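Local atomic coordinates of carbohydrate-binding protein (Flavonifractor plautii, PDB entry 6N1B), a protein that probably removes the acetyl group from the N-acetylgalactosamine of blood group A antigen, a step in converting A to O type blood. Residues A[150-155]-A[191-196]; A[172-177]-A[245-250]; A[254-259]-A[308-313]; A[318-323]-A[401-406]; A[350-355]-A[394-399]. All blocks are in the same frame, centred on the assembly; numbering follows the deposited sequence.

Four-stranded antiparallel sheets follow one another along the chain, consistent with a five-bladed beta-propeller. Contact 1 closes the first loop, pairing the third and fourth strands, 148-155 and 193-198, of the 116-198 sheet. Contact 2 crosses it, since 172-177 leaves from within that loop and meets 245-250 of the next sheet; the two touch directly through Arg172 and Thr194. Contact 3 begins a few residues after contact 2 ends and joins the edges of the 207-254 and 269-314 sheets. Contact 4 then spans the last sheet, bringing 318-323 to the end of helix 396-404. Contact 5 lies within that span and pairs strands 351-361 and 385-395; it touches contact 4 where Met399 packs on Leu320.

Contact 1 (A[150-155]-A[191-196])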
# COMPACT_ATOMS: atom_id res chain seq x y z
N VAL A 150 1.13 14.37 2.08
CA VAL A 150 0.50 13.17 2.68
C VAL A 150 -0.71 13.62 3.43
O VAL A 150 -0.58 14.51 4.29
CB VAL A 150 1.50 12.34 3.54
CG1 VAL A 150 0.77 11.21 4.22
CG2 VAL A 150 2.67 11.86 2.71
N ARG A 151 -1.88 13.10 3.07
CA ARG A 151 -3.18 13.46 3.66
C ARG A 151 -3.75 12.25 4.40
O ARG A 151 -3.30 11.13 4.25
CB ARG A 151 -4.09 13.93 2.56
CG ARG A 151 -3.62 15.21 1.90
CD ARG A 151 -4.48 15.69 0.72
NE ARG A 151 -4.03 16.99 0.29
CZ ARG A 151 -4.68 17.79 -0.57
NH1 ARG A 151 -5.66 17.30 -1.30
NH2 ARG A 151 -4.36 19.08 -0.62
N LEU A 152 -4.75 12.56 5.22
CA LEU A 152 -5.28 11.61 6.22
C LEU A 152 -6.77 11.82 6.40
O LEU A 152 -7.25 12.99 6.56
CB LEU A 152 -4.57 11.84 7.52
CG LEU A 152 -5.10 11.18 8.79
CD1 LEU A 152 -5.07 9.65 8.71
CD2 LEU A 152 -4.33 11.66 10.00
N ARG A 153 -7.49 10.70 6.35
CA ARG A 153 -8.92 10.69 6.79
C ARG A 153 -9.03 9.55 7.80
O ARG A 153 -8.47 8.48 7.64
CB ARG A 153 -9.87 10.40 5.61
CG ARG A 153 -10.09 11.64 4.71
CD ARG A 153 -10.93 11.30 3.47
NE ARG A 153 -11.16 12.47 2.63
CZ ARG A 153 -12.24 13.27 2.66
NH1 ARG A 153 -13.25 13.02 3.46
NH2 ARG A 153 -12.29 14.32 1.83
N ILE A 154 -9.85 9.81 8.86
CA ILE A 154 -10.03 8.86 9.97
C ILE A 154 -11.50 8.42 9.99
O ILE A 154 -12.42 9.20 9.60
CB ILE A 154 -9.67 9.58 11.29
CG1 ILE A 154 -8.17 9.89 11.32
CG2 ILE A 154 -10.11 8.82 12.55
CD1 ILE A 154 -7.72 10.90 12.35
N SER A 155 -11.73 7.16 10.44
CA SER A 155 -13.10 6.71 10.58
C SER A 155 -13.25 5.95 11.89
O SER A 155 -12.38 5.13 12.26
CB SER A 155 -13.47 5.77 9.42
OG SER A 155 -14.84 5.32 9.47
N ASP A 191 -12.77 17.60 3.91
CA ASP A 191 -12.53 17.11 5.27
C ASP A 191 -11.44 16.07 5.37
O ASP A 191 -11.67 14.85 5.56
CB ASP A 191 -13.82 16.66 5.91
CG ASP A 191 -14.78 17.80 6.17
OD1 ASP A 191 -14.33 18.89 6.57
OD2 ASP A 191 -15.98 17.59 6.03
N PHE A 192 -10.19 16.53 5.22
CA PHE A 192 -9.00 15.73 5.44
C PHE A 192 -8.02 16.51 6.27
O PHE A 192 -8.14 17.75 6.32
CB PHE A 192 -8.39 15.22 4.08
CG PHE A 192 -7.92 16.33 3.20
CD1 PHE A 192 -6.67 16.95 3.44
CD2 PHE A 192 -8.78 16.89 2.23
CE1 PHE A 192 -6.26 17.96 2.65
CE2 PHE A 192 -8.37 17.95 1.50
CZ PHE A 192 -7.11 18.48 1.70
N ILE A 193 -7.01 15.85 6.78
CA ILE A 193 -5.86 16.44 7.46
C ILE A 193 -4.67 16.35 6.54
O ILE A 193 -4.41 15.29 6.00
CB ILE A 193 -5.65 15.75 8.83
CG1 ILE A 193 -6.81 15.95 9.79
CG2 ILE A 193 -4.30 16.14 9.48
CD1 ILE A 193 -6.83 15.09 11.01
N THR A 194 -3.90 17.47 6.47
CA THR A 194 -2.59 17.45 5.83
C THR A 194 -1.59 16.98 6.87
O THR A 194 -1.34 17.71 7.85
CB THR A 194 -2.22 18.77 5.20
OG1 THR A 194 -3.15 19.15 4.21
CG2 THR A 194 -0.79 18.73 4.72
N ALA A 195 -1.06 15.77 6.75
CA ALA A 195 -0.04 15.22 7.65
C ALA A 195 1.31 15.79 7.35
O ALA A 195 2.06 16.09 8.30
CB ALA A 195 -0.08 13.73 7.61
N ILE A 196 1.71 15.87 6.08
CA ILE A 196 3.04 16.33 5.64
C ILE A 196 2.85 17.07 4.37
O ILE A 196 2.06 16.62 3.51
CB ILE A 196 4.07 15.16 5.46
CG1 ILE A 196 4.03 14.18 6.63
CG2 ILE A 196 5.45 15.66 5.27
CD1 ILE A 196 4.75 12.92 6.35
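Val150 to Leu152 and Ile193 to Ile196 form an antiparallel strand pair at the outer edge of a four-stranded sheet, interrupted by a classic beta bulge. Ala195 and Ile196 both face Val150, and Val150 O takes both of their amides, Ala195 N at 2.8 Å and Ile196 N at 3.2 Å. Beyond the bulge the ladder resumes: Ile193 N meets Leu152 O at 2.9 Å in a nearly straight bond (175°). Arg151 and Thr194 form the non-hydrogen-bonded pair on the face where Phe192 also stands. Arg151 runs out extended over one face of the Phe192 ring; its CD makes a CH-pi contact 3.9 Å from the ring centroid, and the guanidinium lies over CZ with the planes 29° apart. Glu149 makes a salt bridge to Arg151 NE and also bonds Thr194 OG1. Farther along, the Arg153 guanidinium has Asp191 O above its face, 3.2 Å from NH1 and poorly angled for a bond; NH2 is salt-bridged to Glu108 and NH1 bonds Trp161 O. Within the sheet, strand 131-140 flanks 148-155 on its other side: Trp136 lies against Arg151, Arg153 and Phe192, while Met133 meets Leu152 on the other face.

Contact 2 (A[172-177]-A[245-250])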
# COMPACT_ATOMS: atom_id res chain seq x y z
N ARG A 172 -3.91 20.90 16.29
CA ARG A 172 -3.65 19.58 15.67
C ARG A 172 -3.72 18.46 16.65
O ARG A 172 -3.30 17.34 16.35
CB ARG A 172 -2.36 19.52 14.83
CG ARG A 172 -2.32 20.57 13.73
CD ARG A 172 -0.99 20.62 12.96
NE ARG A 172 -0.67 19.36 12.30
CZ ARG A 172 -1.06 19.00 11.05
NH1 ARG A 172 -1.83 19.77 10.34
NH2 ARG A 172 -0.64 17.85 10.58
N VAL A 173 -4.51 18.66 17.74
CA VAL A 173 -4.73 17.58 18.69
C VAL A 173 -6.04 16.86 18.47
O VAL A 173 -7.13 17.48 18.39
CB VAL A 173 -4.66 18.15 20.13
CG1 VAL A 173 -5.10 17.12 21.26
CG2 VAL A 173 -3.25 18.72 20.41
N TRP A 174 -5.92 15.54 18.36
CA TRP A 174 -7.07 14.65 18.30
C TRP A 174 -7.41 14.20 19.70
O TRP A 174 -6.68 13.39 20.29
CB TRP A 174 -6.71 13.49 17.39
CG TRP A 174 -7.77 12.44 17.15
CD1 TRP A 174 -9.10 12.48 17.48
CD2 TRP A 174 -7.53 11.14 16.56
NE1 TRP A 174 -9.70 11.32 17.02
CE2 TRP A 174 -8.76 10.49 16.48
CE3 TRP A 174 -6.40 10.50 16.10
CZ2 TRP A 174 -8.91 9.22 15.97
CZ3 TRP A 174 -6.56 9.24 15.55
CH2 TRP A 174 -7.79 8.59 15.49
N SER A 175 -8.42 14.77 20.31
CA SER A 175 -8.80 14.38 21.65
C SER A 175 -9.64 13.11 21.63
O SER A 175 -10.45 12.92 20.70
CB SER A 175 -9.60 15.50 22.31
OG SER A 175 -8.79 16.66 22.59
N LYS A 176 -9.38 12.24 22.59
CA LYS A 176 -10.12 11.01 22.62
C LYS A 176 -11.62 11.34 22.86
O LYS A 176 -11.97 12.11 23.77
CB LYS A 176 -9.59 10.14 23.78
CG LYS A 176 -8.23 9.52 23.62
CD LYS A 176 -8.07 8.43 24.71
CE LYS A 176 -6.63 8.06 24.81
NZ LYS A 176 -5.77 9.10 25.43
N PRO A 177 -12.50 10.67 22.10
CA PRO A 177 -13.92 10.83 22.35
C PRO A 177 -14.32 10.41 23.74
O PRO A 177 -13.77 9.38 24.23
CB PRO A 177 -14.62 9.92 21.32
CG PRO A 177 -13.61 9.70 20.30
CD PRO A 177 -12.24 9.82 20.94
N ASP A 245 1.43 11.02 17.40
CA ASP A 245 0.01 10.80 17.21
C ASP A 245 -0.38 10.34 15.82
O ASP A 245 -1.55 9.97 15.61
CB ASP A 245 -0.79 12.08 17.59
CG ASP A 245 -0.49 13.26 16.79
OD1 ASP A 245 0.39 13.27 15.89
OD2 ASP A 245 -1.12 14.32 17.11
N GLY A 246 0.54 10.37 14.85
CA GLY A 246 0.19 9.99 13.51
C GLY A 246 -0.25 11.20 12.65
O GLY A 246 -0.49 11.06 11.43
N ILE A 247 -0.33 12.37 13.21
CA ILE A 247 -0.91 13.57 12.62
C ILE A 247 0.19 14.60 12.28
O ILE A 247 0.26 15.12 11.15
CB ILE A 247 -2.02 14.18 13.47
CG1 ILE A 247 -3.18 13.18 13.52
CG2 ILE A 247 -2.44 15.54 12.91
CD1 ILE A 247 -4.29 13.56 14.53
N THR A 248 1.04 14.93 13.27
CA THR A 248 2.17 15.85 13.13
C THR A 248 3.48 15.09 13.19
O THR A 248 3.70 14.35 14.09
CB THR A 248 2.05 16.99 14.15
OG1 THR A 248 0.75 17.60 14.05
CG2 THR A 248 3.13 18.01 13.94
N TRP A 249 4.32 15.29 12.15
CA TRP A 249 5.49 14.49 11.95
C TRP A 249 6.78 15.31 12.03
O TRP A 249 6.80 16.48 11.66
CB TRP A 249 5.38 13.85 10.52
CG TRP A 249 4.22 12.90 10.43
CD1 TRP A 249 2.91 13.22 10.14
CD2 TRP A 249 4.26 11.47 10.70
NE1 TRP A 249 2.14 12.06 10.24
CE2 TRP A 249 2.95 11.00 10.60
CE3 TRP A 249 5.26 10.62 11.10
CZ2 TRP A 249 2.65 9.63 10.79
CZ3 TRP A 249 5.00 9.28 11.36
CH2 TRP A 249 3.65 8.80 11.20
N GLY A 250 7.82 14.61 12.53
CA GLY A 250 9.15 15.23 12.58
C GLY A 250 9.89 15.17 11.31
O GLY A 250 9.42 14.77 10.27
O HOH W 1 -0.74 16.68 16.06
O HOH W 2 -3.35 14.21 18.71
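The Arg172 guanidinium is met at its edge and close to its plane by two oxygens of the other segment. NE donates to Thr248 OG1 at 2.9 Å and nearly straight (169°), while NH2 reaches Ile247 O at 2.9 Å, coming from well above that carbonyl's plane. A bend about CG-CD (chi3 60°) brings the guanidinium edge to these two oxygens. The other flat group, the Trp174 indole, stacks on Tyr129; Ile247 CD1 packs on Trp174 CB at 3.7 Å and meets the ring obliquely at CE3. Asp245 shapes the turn: its OD1 accepts from Ile247 N, an Asx turn, and from Thr248 N, completing an Asx motif. Its OD2 accepts from two waters. One links it to Arg172 O and Thr248 OG1, and the other accepts from Trp174 N at 2.9 Å, so the segments are also joined through solvent. Around them, Arg172 NH2 also donates to Thr194 O of strand 193-198, Ile247 rests on Ile193 of the same strand, and Trp174 packs on Ala131 and Met133 of strand 131-140.

Contact 3 (A[254-259]-A[308-313])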
# COMPACT_ATOMS: atom_id res chain seq x y z
N ARG A 254 17.15 9.34 6.80
CA ARG A 254 17.34 8.26 5.88
C ARG A 254 17.48 6.98 6.66
O ARG A 254 18.22 6.85 7.60
CB ARG A 254 18.74 8.35 5.13
CG ARG A 254 18.78 9.25 4.06
CD ARG A 254 19.81 8.83 2.99
NE ARG A 254 21.17 8.65 3.51
CZ ARG A 254 22.07 9.64 3.63
NH1 ARG A 254 21.83 10.82 3.33
NH2 ARG A 254 23.32 9.35 4.02
N VAL A 255 16.81 5.90 6.18
CA VAL A 255 17.05 4.53 6.67
C VAL A 255 18.35 4.05 6.06
O VAL A 255 18.83 4.61 5.04
CB VAL A 255 15.93 3.58 6.34
CG1 VAL A 255 14.59 4.02 6.96
CG2 VAL A 255 15.76 3.31 4.84
N ASN A 256 18.90 3.03 6.67
CA ASN A 256 20.16 2.42 6.22
C ASN A 256 19.95 1.00 5.77
O ASN A 256 19.13 0.29 6.39
CB ASN A 256 21.21 2.41 7.35
CG ASN A 256 21.48 3.82 7.83
OD1 ASN A 256 21.38 4.11 9.11
ND2 ASN A 256 21.82 4.72 6.95
N GLY A 257 20.64 0.57 4.74
CA GLY A 257 20.63 -0.84 4.38
C GLY A 257 19.29 -1.31 3.82
O GLY A 257 19.12 -2.56 3.86
N PHE A 258 18.43 -0.46 3.33
CA PHE A 258 17.06 -0.86 2.99
C PHE A 258 17.02 -2.01 2.06
O PHE A 258 16.27 -3.01 2.32
CB PHE A 258 16.31 0.37 2.48
CG PHE A 258 14.84 0.14 2.29
CD1 PHE A 258 14.03 -0.10 3.38
CD2 PHE A 258 14.27 0.11 1.01
CE1 PHE A 258 12.66 -0.31 3.25
CE2 PHE A 258 12.90 -0.10 0.88
CZ PHE A 258 12.11 -0.29 1.96
N LEU A 259 17.77 -1.96 0.98
CA LEU A 259 17.85 -3.02 0.01
C LEU A 259 19.31 -3.38 -0.30
O LEU A 259 20.19 -2.53 -0.08
CB LEU A 259 17.16 -2.68 -1.30
CG LEU A 259 15.64 -2.52 -1.18
CD1 LEU A 259 15.11 -1.65 -2.36
CD2 LEU A 259 14.93 -3.88 -1.17
N ASP A 308 14.91 -2.22 14.39
CA ASP A 308 14.59 -0.88 14.85
C ASP A 308 13.82 -0.01 14.00
O ASP A 308 13.42 1.11 14.39
CB ASP A 308 15.91 -0.15 15.35
CG ASP A 308 16.97 -0.12 14.32
OD1 ASP A 308 16.67 -0.27 13.13
OD2 ASP A 308 18.14 0.13 14.64
N GLY A 309 13.60 -0.42 12.73
CA GLY A 309 12.96 0.44 11.76
C GLY A 309 13.88 1.31 10.94
O GLY A 309 13.47 1.93 9.96
N VAL A 310 15.12 1.46 11.46
CA VAL A 310 16.15 2.34 10.92
C VAL A 310 17.16 1.67 10.05
O VAL A 310 17.47 2.16 8.93
CB VAL A 310 16.86 3.15 12.06
CG1 VAL A 310 17.75 4.25 11.47
CG2 VAL A 310 15.92 3.73 13.08
N ASN A 311 17.68 0.55 10.58
CA ASN A 311 18.78 -0.20 9.98
C ASN A 311 18.29 -1.53 9.49
O ASN A 311 17.77 -2.31 10.32
CB ASN A 311 19.87 -0.33 11.05
CG ASN A 311 20.35 1.02 11.51
OD1 ASN A 311 21.01 1.72 10.75
ND2 ASN A 311 19.98 1.40 12.74
N TRP A 312 18.36 -1.74 8.20
CA TRP A 312 17.74 -2.89 7.55
C TRP A 312 18.73 -3.84 6.94
O TRP A 312 19.91 -3.47 6.75
CB TRP A 312 16.82 -2.36 6.43
CG TRP A 312 15.67 -1.51 6.90
CD1 TRP A 312 15.74 -0.21 7.31
CD2 TRP A 312 14.31 -1.91 7.12
NE1 TRP A 312 14.52 0.25 7.74
CE2 TRP A 312 13.65 -0.81 7.64
CE3 TRP A 312 13.62 -3.11 6.94
CZ2 TRP A 312 12.26 -0.88 8.02
CZ3 TRP A 312 12.32 -3.17 7.33
CH2 TRP A 312 11.62 -2.08 7.86
N GLU A 313 18.24 -5.01 6.60
CA GLU A 313 19.03 -5.97 5.79
C GLU A 313 18.06 -6.76 4.94
O GLU A 313 17.18 -7.43 5.44
CB GLU A 313 19.90 -6.86 6.67
CG GLU A 313 20.86 -7.78 5.85
CD GLU A 313 21.74 -8.59 6.77
OE1 GLU A 313 22.81 -8.25 6.90
OE2 GLU A 313 21.41 -9.63 7.30
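Trp312 sets its CB toward the 254-259 loop, 3.5 Å from both Asn256 O and Gly257 O. At CG the ring begins, and Phe258 CD1 stands 4.1 Å from it, over one face; the pair is edge-to-face, Phe258 giving the edge, with planes at 75°. Trp312 CD1 then comes 3.5 Å from Asn256 O, which lies at the indole's edge in its plane, and 3.9 Å from Val255 CB. NE1 touches Val255 CG1 and turns a weak bond back to Gly309 O, which Trp221 NE1 also reaches. With CG anti to the carbonyl carbon (chi1 -63°), the indole folds back along its own turn. In that turn Asp308 OD1 accepts from Val310 N (an Asx turn) and from Asn311 N (an Asx motif), and OD2 from Asn311 ND2. It links strands 300-306 and 313-314 of the 269-314 sheet, while 254-259 leaves the preceding one, consistent with a junction between successive propeller blades. A single beta bridge joins them, Asn256 N to Val310 O at 2.8 Å (172°) and Trp312 N to Asn256 O at 2.8 Å. Phe258 and Trp312 both pack on Cys286 of strand 283-291.

Contact 4 (A[318-323]-A[401-406])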
# COMPACT_ATOMS: atom_id res chain seq x y z
N LYS A 318 17.38 -13.36 -3.65
CA LYS A 318 16.33 -13.75 -4.51
C LYS A 318 15.07 -12.89 -4.33
O LYS A 318 14.76 -12.49 -3.20
CB LYS A 318 16.00 -15.26 -4.28
CG LYS A 318 17.19 -16.13 -4.72
CD LYS A 318 17.09 -17.56 -4.27
CE LYS A 318 15.89 -18.25 -4.81
NZ LYS A 318 15.97 -19.73 -4.33
N PRO A 319 14.27 -12.72 -5.37
CA PRO A 319 12.98 -12.00 -5.24
C PRO A 319 11.99 -12.79 -4.44
O PRO A 319 11.93 -14.02 -4.47
CB PRO A 319 12.49 -11.80 -6.67
CG PRO A 319 13.21 -12.87 -7.42
CD PRO A 319 14.48 -13.16 -6.73
N LEU A 320 11.20 -12.05 -3.66
CA LEU A 320 10.05 -12.59 -3.01
C LEU A 320 8.92 -12.86 -4.02
O LEU A 320 8.15 -13.86 -3.79
CB LEU A 320 9.55 -11.57 -1.93
CG LEU A 320 8.32 -11.86 -1.15
CD1 LEU A 320 8.55 -13.11 -0.28
CD2 LEU A 320 7.90 -10.68 -0.29
N LEU A 321 8.74 -12.09 -5.04
CA LEU A 321 7.64 -12.29 -5.98
C LEU A 321 8.11 -11.64 -7.27
O LEU A 321 8.62 -10.51 -7.26
CB LEU A 321 6.33 -11.70 -5.49
CG LEU A 321 5.03 -12.23 -6.10
CD1 LEU A 321 4.87 -13.68 -5.69
CD2 LEU A 321 3.87 -11.41 -5.72
N SER A 322 7.80 -12.31 -8.43
CA SER A 322 8.19 -11.82 -9.70
C SER A 322 6.99 -11.79 -10.66
O SER A 322 6.03 -12.56 -10.42
CB SER A 322 9.28 -12.74 -10.27
OG SER A 322 10.45 -12.79 -9.47
N PRO A 323 7.08 -11.07 -11.76
CA PRO A 323 6.01 -11.11 -12.77
C PRO A 323 5.76 -12.54 -13.24
O PRO A 323 6.68 -13.37 -13.33
CB PRO A 323 6.53 -10.20 -13.90
CG PRO A 323 7.51 -9.33 -13.25
CD PRO A 323 8.12 -10.05 -12.10
N ARG A 401 13.32 -20.13 3.43
CA ARG A 401 14.18 -21.19 2.87
C ARG A 401 14.45 -20.87 1.38
O ARG A 401 15.61 -21.00 0.87
CB ARG A 401 13.59 -22.58 3.03
CG ARG A 401 13.58 -23.01 4.44
CD ARG A 401 12.90 -24.35 4.65
NE ARG A 401 13.09 -24.71 6.02
CZ ARG A 401 12.58 -25.76 6.59
NH1 ARG A 401 11.82 -26.64 5.92
NH2 ARG A 401 12.86 -26.01 7.81
N VAL A 402 13.41 -20.44 0.67
CA VAL A 402 13.59 -20.11 -0.74
C VAL A 402 14.44 -18.85 -0.86
O VAL A 402 15.40 -18.81 -1.67
CB VAL A 402 12.28 -19.94 -1.48
CG1 VAL A 402 12.45 -19.42 -2.88
CG2 VAL A 402 11.50 -21.25 -1.48
N LEU A 403 14.14 -17.78 -0.12
CA LEU A 403 14.89 -16.57 -0.24
C LEU A 403 16.37 -16.72 0.02
O LEU A 403 17.23 -16.06 -0.63
CB LEU A 403 14.30 -15.52 0.67
CG LEU A 403 12.89 -15.02 0.39
CD1 LEU A 403 12.44 -14.02 1.46
CD2 LEU A 403 12.81 -14.39 -0.99
N LEU A 404 16.70 -17.54 1.03
CA LEU A 404 18.05 -17.70 1.46
C LEU A 404 18.74 -18.89 0.79
O LEU A 404 19.94 -19.14 1.06
CB LEU A 404 18.06 -17.97 2.98
CG LEU A 404 17.63 -16.81 3.84
CD1 LEU A 404 17.36 -17.22 5.27
CD2 LEU A 404 18.65 -15.67 3.76
N ASP A 405 18.05 -19.60 -0.06
CA ASP A 405 18.60 -20.86 -0.63
C ASP A 405 19.13 -21.77 0.44
O ASP A 405 20.24 -22.29 0.34
CB ASP A 405 19.70 -20.63 -1.64
CG ASP A 405 19.47 -21.26 -2.84
OD1 ASP A 405 19.37 -22.49 -2.81
OD2 ASP A 405 19.25 -20.46 -3.74
N ASP A 406 18.35 -21.95 1.51
CA ASP A 406 18.78 -22.73 2.71
C ASP A 406 17.59 -23.64 3.06
O ASP A 406 16.66 -23.24 3.75
CB ASP A 406 19.02 -21.79 3.88
CG ASP A 406 19.47 -22.49 5.13
OD1 ASP A 406 19.55 -23.75 5.10
OD2 ASP A 406 19.79 -21.81 6.13
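Lys318 reaches across to the end of helix 396-404, which closes in a Schellman motif. Its NZ donates to Val402 O at 2.9 Å, and a weak salt bridge runs from the same NZ to Asp405 OD2 at 3.4 Å. A turn about the CG-CD bond (chi3 60°) sweeps the chain over the helix end, so that CD and CE pass 3.3 Å and 3.2 Å from Val402 O before the amine arrives. The Val402 side chain crosses the lysine at about a right angle, with CG1 near NZ. Beside these polar contacts, Leu403 turns its CD2 onto the backbone of the other segment, 3.5 Å from Lys318 O and 3.6 Å from Pro319 O, while its CD1 meets Leu320 CD1 loosely. The next shell positions both sides. In the helix cap, Asp405 has positive phi and its N returns to Val402 O, while Asp406 N bonds to Arg401 O at 3.0 Å; this brings the Asp405 carboxylate round to the lysine. A cationic amine here would probably be stabilised by the partial negative charge of the helix C-terminus. On the other side, Leu320 and Leu321 both face Leu301 in a classic beta bulge, tying 318-323 to strand 300-306, whose Leu303 also touches Leu403. Val402 O takes two donors, Lys318 NZ and Asp405 N, arriving from opposite faces of its carbonyl plane.

Contact 5 (A[350-355]-A[394-399]); sequences GTMRVW and NSFVEM
Met352 and Asn394 form a hydrogen-bonded antiparallel pair, Met352 N to Asn394 O at 2.8 Å and Asn394 N to Met352 O at 3.1 Å, beside a non-hydrogen-bonded pair of Thr351 and Ser395. One step on, where strand 385-395 turns into helix 396-404, Phe396 N still donates to Gly350 O, at 2.8 Å and almost straight (173°). Met352 carries the apolar side. Bent at both chi2 and chi3, it lies beside Phe396 and points the same way, with CG at the ring edge, 4.1 Å from CD1. Met352 CG also meets Met399 SD at 3.9 Å, the two methionines crossing at a slant. Phe339 and Tyr341 of strand 333-342 lie against Met352 as well. Thr351 CG2 brushes Asn394 O, and Asn394 ND2 is hydrogen-bonded to Ala28 O. Ser395 is the helix N-cap: its OG accepts from Glu398 N at 3.0 Å. A water gives a hydrogen to Gly350 O and accepts from Ser395 OG and Val397 N. The first turn of the helix thus has its Val397 and Glu398 amides met by water and serine, and its Phe396 amide by Gly350 O, just before strand 351-361, so the strand-to-helix switch leaves these three N-H groups with partners.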
# COMPACT_ATOMS: atom_id res chain seq x y z
N GLY A 350 4.76 -18.69 11.42
CA GLY A 350 3.55 -18.11 10.93
C GLY A 350 3.38 -18.24 9.40
O GLY A 350 4.15 -18.88 8.71
N THR A 351 2.34 -17.51 8.89
CA THR A 351 2.02 -17.54 7.49
C THR A 351 2.09 -16.09 6.96
O THR A 351 1.48 -15.21 7.51
CB THR A 351 0.61 -18.12 7.31
OG1 THR A 351 0.52 -19.44 7.82
CG2 THR A 351 0.23 -18.15 5.86
N MET A 352 2.83 -15.94 5.84
CA MET A 352 2.93 -14.64 5.15
C MET A 352 1.72 -14.56 4.20
O MET A 352 1.65 -15.37 3.24
CB MET A 352 4.22 -14.55 4.42
CG MET A 352 5.30 -14.22 5.38
SD MET A 352 5.45 -12.59 6.05
CE MET A 352 6.05 -11.68 4.65
N ARG A 353 0.87 -13.57 4.41
CA ARG A 353 -0.34 -13.31 3.59
C ARG A 353 -0.09 -12.04 2.83
O ARG A 353 0.12 -11.00 3.47
CB ARG A 353 -1.57 -13.25 4.43
CG ARG A 353 -1.83 -14.54 5.24
CD ARG A 353 -3.11 -14.51 6.01
NE ARG A 353 -4.26 -14.47 5.13
CZ ARG A 353 -5.49 -14.32 5.59
NH1 ARG A 353 -5.74 -14.23 6.84
NH2 ARG A 353 -6.56 -14.25 4.71
N VAL A 354 -0.10 -12.09 1.48
CA VAL A 354 0.35 -10.97 0.67
C VAL A 354 -0.70 -10.60 -0.31
O VAL A 354 -1.04 -11.41 -1.23
CB VAL A 354 1.70 -11.20 -0.01
CG1 VAL A 354 2.14 -10.00 -0.81
CG2 VAL A 354 2.75 -11.64 1.06
N TRP A 355 -1.26 -9.42 -0.25
CA TRP A 355 -2.19 -8.83 -1.28
C TRP A 355 -1.31 -8.04 -2.17
O TRP A 355 -0.75 -7.01 -1.79
CB TRP A 355 -3.29 -8.03 -0.60
CG TRP A 355 -4.25 -8.87 0.22
CD1 TRP A 355 -5.44 -9.32 -0.23
CD2 TRP A 355 -4.10 -9.35 1.58
NE1 TRP A 355 -6.00 -10.09 0.77
CE2 TRP A 355 -5.23 -10.10 1.89
CE3 TRP A 355 -3.12 -9.20 2.58
CZ2 TRP A 355 -5.38 -10.73 3.11
CZ3 TRP A 355 -3.28 -9.78 3.78
CH2 TRP A 355 -4.41 -10.57 4.04
N ASN A 394 2.55 -17.97 1.79
CA ASN A 394 3.37 -19.16 2.06
C ASN A 394 3.59 -19.19 3.59
O ASN A 394 3.46 -18.14 4.27
CB ASN A 394 4.75 -19.11 1.34
CG ASN A 394 5.37 -20.47 1.12
OD1 ASN A 394 4.80 -21.52 1.56
ND2 ASN A 394 6.46 -20.49 0.40
N SER A 395 4.03 -20.34 4.08
CA SER A 395 4.66 -20.43 5.37
C SER A 395 5.84 -19.45 5.42
O SER A 395 6.61 -19.41 4.45
CB SER A 395 5.18 -21.90 5.55
OG SER A 395 6.29 -22.06 6.26
N PHE A 396 5.96 -18.76 6.52
CA PHE A 396 7.13 -17.86 6.70
C PHE A 396 8.44 -18.68 6.60
O PHE A 396 9.38 -18.25 5.86
CB PHE A 396 7.04 -17.20 8.07
CG PHE A 396 8.29 -16.36 8.37
CD1 PHE A 396 8.45 -15.14 7.82
CD2 PHE A 396 9.28 -16.83 9.21
CE1 PHE A 396 9.60 -14.33 8.13
CE2 PHE A 396 10.40 -16.09 9.43
CZ PHE A 396 10.54 -14.88 8.88
N VAL A 397 8.50 -19.86 7.20
CA VAL A 397 9.72 -20.63 7.16
C VAL A 397 10.01 -21.07 5.73
O VAL A 397 11.16 -20.99 5.28
CB VAL A 397 9.65 -21.83 8.15
CG1 VAL A 397 10.73 -22.84 7.94
CG2 VAL A 397 9.62 -21.33 9.58
N GLU A 398 8.99 -21.57 5.01
CA GLU A 398 9.29 -22.01 3.66
C GLU A 398 9.71 -20.86 2.74
O GLU A 398 10.59 -21.00 1.88
CB GLU A 398 8.05 -22.77 3.04
CG GLU A 398 7.78 -24.07 3.76
CD GLU A 398 8.80 -25.14 3.56
OE1 GLU A 398 9.64 -25.11 2.63
OE2 GLU A 398 8.72 -26.15 4.35
N MET A 399 9.08 -19.71 2.95
CA MET A 399 9.46 -18.51 2.22
C MET A 399 10.95 -18.19 2.45
O MET A 399 11.72 -17.95 1.48
CB MET A 399 8.62 -17.36 2.64
CG MET A 399 9.02 -16.00 2.01
SD MET A 399 8.33 -14.59 2.95
CE MET A 399 9.26 -14.71 4.42
O HOH W 3 6.18 -20.87 8.92